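Local coordinates for protein cytosol aminopeptidase (Staphylococcus aureus subsp. aureus, PDB 3KZW) that probably removes N-terminal amino acids from peptides as a metal-dependent aminopeptidase of the leucyl aminopeptidase family, working as an assembly of six subunits, at residues S207-P211 with N212-P216; S293-K297 with N298-T302. All blocks are in the same frame, centred on the assembly; numbering follows the deposited sequence.

Contact 1: residues S207-P211 with N212-P216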
loop_
_atom_site.group_PDB
_atom_site.type_symbol
_atom_site.label_atom_id
_atom_site.label_comp_id
_atom_site.label_asym_id
_atom_site.label_seq_id
_atom_site.Cartn_x
_atom_site.Cartn_y
_atom_site.Cartn_z
ATOM N N SER A 207 22.924 15.163 19.020
ATOM C CA SER A 207 21.746 14.629 18.347
ATOM C C SER A 207 21.281 15.516 17.191
ATOM O O SER A 207 20.914 15.015 16.130
ATOM C CB SER A 207 20.609 14.422 19.348
ATOM O OG SER A 207 21.000 13.546 20.390
ATOM N N ASN A 208 21.309 16.829 17.402
ATOM C CA ASN A 208 20.879 17.792 16.390
ATOM C C ASN A 208 21.850 17.930 15.220
ATOM O O ASN A 208 21.477 18.416 14.154
ATOM C CB ASN A 208 20.627 19.164 17.024
ATOM C CG ASN A 208 19.211 19.319 17.540
ATOM O OD1 ASN A 208 18.245 18.951 16.866
ATOM N ND2 ASN A 208 19.077 19.883 18.736
ATOM N N MET A 209 23.090 17.500 15.432
ATOM C CA MET A 209 24.142 17.579 14.426
ATOM C C MET A 209 23.747 16.827 13.154
ATOM O O MET A 209 23.262 15.696 13.240
ATOM C CB MET A 209 25.434 16.990 14.989
ATOM C CG MET A 209 26.689 17.664 14.483
ATOM S SD MET A 209 27.038 19.186 15.379
ATOM C CE MET A 209 27.774 18.505 16.883
ATOM N N PRO A 210 23.941 17.455 11.973
ATOM C CA PRO A 210 23.639 16.812 10.690
ATOM C C PRO A 210 24.505 15.575 10.465
ATOM O O PRO A 210 25.687 15.591 10.814
ATOM C CB PRO A 210 23.994 17.889 9.659
ATOM C CG PRO A 210 24.011 19.162 10.402
ATOM C CD PRO A 210 24.449 18.825 11.787
ATOM N N PRO A 211 23.923 14.505 9.888
ATOM C CA PRO A 211 24.621 13.228 9.703
ATOM C C PRO A 211 25.811 13.294 8.740
ATOM O O PRO A 211 26.712 12.465 8.826
ATOM C CB PRO A 211 23.533 12.307 9.145
ATOM C CG PRO A 211 22.536 13.213 8.543
ATOM C CD PRO A 211 22.538 14.447 9.386
ATOM N N ASN A 212 25.814 14.266 7.834
ATOM C CA ASN A 212 26.961 14.466 6.955
ATOM C C ASN A 212 28.114 15.195 7.651
ATOM O O ASN A 212 29.229 15.248 7.127
ATOM C CB ASN A 212 26.554 15.170 5.649
ATOM C CG ASN A 212 25.983 16.557 5.876
ATOM O OD1 ASN A 212 25.115 16.760 6.723
ATOM N ND2 ASN A 212 26.458 17.517 5.102
ATOM N N VAL A 213 27.836 15.745 8.832
ATOM C CA VAL A 213 28.852 16.389 9.666
ATOM C C VAL A 213 29.290 15.445 10.794
ATOM O O VAL A 213 30.485 15.206 10.977
ATOM C CB VAL A 213 28.355 17.739 10.250
ATOM C CG1 VAL A 213 29.411 18.365 11.151
ATOM C CG2 VAL A 213 27.979 18.703 9.132
ATOM N N LEU A 214 28.319 14.911 11.539
ATOM C CA LEU A 214 28.609 13.971 12.621
ATOM C C LEU A 214 28.587 12.519 12.136
ATOM O O LEU A 214 27.539 11.867 12.106
ATOM C CB LEU A 214 27.658 14.166 13.811
ATOM C CG LEU A 214 28.074 13.472 15.115
ATOM C CD1 LEU A 214 29.087 14.306 15.886
ATOM C CD2 LEU A 214 26.867 13.175 15.984
ATOM N N THR A 215 29.762 12.033 11.750
ATOM C CA THR A 215 29.972 10.641 11.376
ATOM C C THR A 215 30.527 9.905 12.598
ATOM O O THR A 215 30.920 10.555 13.568
ATOM C CB THR A 215 30.968 10.539 10.205
ATOM O OG1 THR A 215 32.255 11.007 10.629
ATOM C CG2 THR A 215 30.493 11.376 9.018
ATOM N N PRO A 216 30.562 8.555 12.570
ATOM C CA PRO A 216 31.133 7.807 13.696
ATOM C C PRO A 216 32.530 8.292 14.100
ATOM O O PRO A 216 32.823 8.385 15.292
ATOM C CB PRO A 216 31.202 6.376 13.163
ATOM C CG PRO A 216 30.089 6.297 12.203
ATOM C CD PRO A 216 29.995 7.648 11.553
#
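M209 turns its CG well away from its own backbone N (chi1 -147°), while L214 sets its CG opposite the backbone N (chi1 -166°), and the two side chains meet at about a right angle, M209 CG lying 3.7 Å from L214 CB. What brings them together is a type I beta turn, P210 to V213, with P211 and N212 at its corners, in the linker between helix 188-208 and helix 216-226. Proline suits the first corner, since its ring fixes phi near the value the turn needs. The carbonyl of P210 accepts twice. V213 N, 2.9 Å from P210 O, closes the turn. L214 N, 2.8 Å from P210 O, adds an alpha-turn bond that is nearly straight (174°). Two donors on one oxygen should limit the rotation of this peptide group, and the L214 bond brings L214 back beside M209. On the flank of the turn, P210 and V213 run side by side, with P210 CB 4.1 Å from V213 CG2, and Y165 packs against both. N212 sits at the second corner, and its ND2 hydrogen-bonds to V350 O of a second subunit, so the turn also belongs to a subunit interface. T215 then serves as N-cap of the next helix; its N-H is held by T218 OG1, and P216 fits the first helical turn because no amide hydrogen is needed there. Beside this cap, T215 CG2 comes within 3.9 Å of P211 O.

Contact 2: residues S293-K297 with N298-T302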
loop_
_atom_site.group_PDB
_atom_site.type_symbol
_atom_site.label_atom_id
_atom_site.label_comp_id
_atom_site.label_asym_id
_atom_site.label_seq_id
_atom_site.Cartn_x
_atom_site.Cartn_y
_atom_site.Cartn_z
ATOM N N SER A 293 17.152 -3.371 3.672
ATOM C CA SER A 293 15.777 -3.276 4.152
ATOM C C SER A 293 15.433 -1.789 4.315
ATOM O O SER A 293 15.212 -1.293 5.428
ATOM C CB SER A 293 15.611 -4.037 5.466
ATOM O OG SER A 293 16.067 -5.372 5.339
ATOM N N ILE A 294 15.394 -1.099 3.177
ATOM C CA ILE A 294 15.319 0.358 3.106
ATOM C C ILE A 294 14.034 0.937 3.715
ATOM O O ILE A 294 12.957 0.344 3.604
ATOM C CB ILE A 294 15.536 0.847 1.634
ATOM C CG1 ILE A 294 15.776 2.361 1.578
ATOM C CG2 ILE A 294 14.387 0.394 0.715
ATOM C CD1 ILE A 294 16.413 2.847 0.294
ATOM N N LYS A 295 14.171 2.087 4.372
ATOM C CA LYS A 295 13.041 2.816 4.943
ATOM C C LYS A 295 12.254 3.558 3.862
ATOM O O LYS A 295 12.770 3.814 2.771
ATOM C CB LYS A 295 13.535 3.818 5.986
ATOM C CG LYS A 295 14.005 3.204 7.285
ATOM C CD LYS A 295 14.884 4.183 8.039
ATOM C CE LYS A 295 14.711 4.049 9.546
ATOM N NZ LYS A 295 15.273 2.793 10.090
ATOM N N THR A 296 11.006 3.904 4.174
ATOM C CA THR A 296 10.182 4.730 3.288
ATOM C C THR A 296 10.645 6.193 3.345
ATOM O O THR A 296 11.511 6.544 4.152
ATOM C CB THR A 296 8.674 4.635 3.642
ATOM O OG1 THR A 296 8.459 5.095 4.982
ATOM C CG2 THR A 296 8.170 3.198 3.505
ATOM N N LYS A 297 10.070 7.036 2.486
ATOM C CA LYS A 297 10.412 8.464 2.437
ATOM C C LYS A 297 10.268 9.126 3.810
ATOM O O LYS A 297 11.235 9.691 4.334
ATOM C CB LYS A 297 9.562 9.194 1.386
ATOM C CG LYS A 297 10.007 8.980 -0.068
ATOM C CD LYS A 297 9.088 9.712 -1.044
ATOM C CE LYS A 297 9.772 9.986 -2.381
ATOM N NZ LYS A 297 9.988 8.768 -3.225
ATOM N N ASN A 298 9.074 9.031 4.397
ATOM C CA ASN A 298 8.808 9.581 5.734
ATOM C C ASN A 298 9.567 8.849 6.845
ATOM O O ASN A 298 9.788 9.405 7.925
ATOM C CB ASN A 298 7.303 9.573 6.034
ATOM C CG ASN A 298 6.485 10.324 4.985
ATOM O OD1 ASN A 298 6.995 11.204 4.287
ATOM N ND2 ASN A 298 5.205 9.977 4.875
ATOM N N GLY A 299 9.963 7.607 6.568
ATOM C CA GLY A 299 10.710 6.782 7.514
ATOM C C GLY A 299 12.129 7.253 7.769
ATOM O O GLY A 299 12.631 7.123 8.885
ATOM N N MET A 300 12.776 7.803 6.742
ATOM C CA MET A 300 14.160 8.286 6.862
ATOM C C MET A 300 14.288 9.665 7.507
ATOM O O MET A 300 15.357 10.017 8.013
ATOM C CB MET A 300 14.859 8.289 5.504
ATOM C CG MET A 300 15.425 6.950 5.118
ATOM S SD MET A 300 16.763 7.091 3.929
ATOM C CE MET A 300 16.647 5.492 3.142
ATOM N N ALA A 301 13.204 10.442 7.473
ATOM C CA ALA A 301 13.158 11.745 8.134
ATOM C C ALA A 301 13.548 11.611 9.604
ATOM O O ALA A 301 13.133 10.663 10.280
ATOM C CB ALA A 301 11.771 12.358 8.003
ATOM N N THR A 302 14.360 12.553 10.079
ATOM C CA THR A 302 14.813 12.613 11.479
ATOM C C THR A 302 15.599 11.378 11.957
ATOM O O THR A 302 15.606 11.065 13.149
ATOM C CB THR A 302 13.654 12.942 12.474
ATOM O OG1 THR A 302 12.737 11.842 12.543
ATOM C CG2 THR A 302 12.909 14.211 12.059
HETATM O O HOH W 1 7.137 7.652 3.232
#
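K295 and M300 touch through their aliphatic parts where an extended loop enters the short, weakly bonded helix 297-300, with T296 as its N-cap. Followed outward, the lysine starts with CB, K295 CB lying 3.8 Å from M300 CG, so the two chains pass each other at a slant near their roots. Farther along, CD of K295 reaches M300 CG at 4.1 Å and also lies beside the carbonyl oxygen of G299. CE of K295 keeps that neighbour, 3.8 Å from G299 O, and bends at chi3 and chi4 (70°) carry the end of the chain away from the helix. K295 NZ finally forms salt bridges with D365 and D288 of the same chain. M300 is long and flexible enough to serve two neighbours: beyond CG it runs extended, and M300 CE ends 3.6 Å from I294 CG1, with I294 CD1 slightly farther off. M300 N hydrogen-bonds to T296 O at 3.1 Å, the bond of the first helical turn, and more weakly to K297 O. T296 suits the cap because OG1, placed between its own N and carbonyl carbon (chi1 61°), faces that turn, and T296 OG1 accepts a weak bond from G299 N at 3.3 Å. A water accepts from N298 N and bonds weakly to T296 OG1. By sequence K295 matches the active-site lysine of leucyl aminopeptidases, and D288 and D365 match aspartates that bind the metals there; the contact thus probably borders the active site, with the lysine's methylenes set against M300 and G299 and its NZ held by those aspartates.

Overall arrangement
Contact 1 precedes contact 2 along the chain, both within the catalytic family region. Their centres are about 17 Å apart and their nearest atoms about 7 Å, so they do not touch. Contact 2 carries K295, which with D288 and D365 probably belongs to the active site, as in relatives, whereas contact 1 is a turn between two helices. A shared neighbour relates them: the second subunit offers D349 and V350 to contact 1, and D348 to T302 N of contact 2. Contact 2 also meets a third subunit, through S293 and I294. The side chain of A301 is about 11 Å from a bound sodium ion, not to be taken for a catalytic metal.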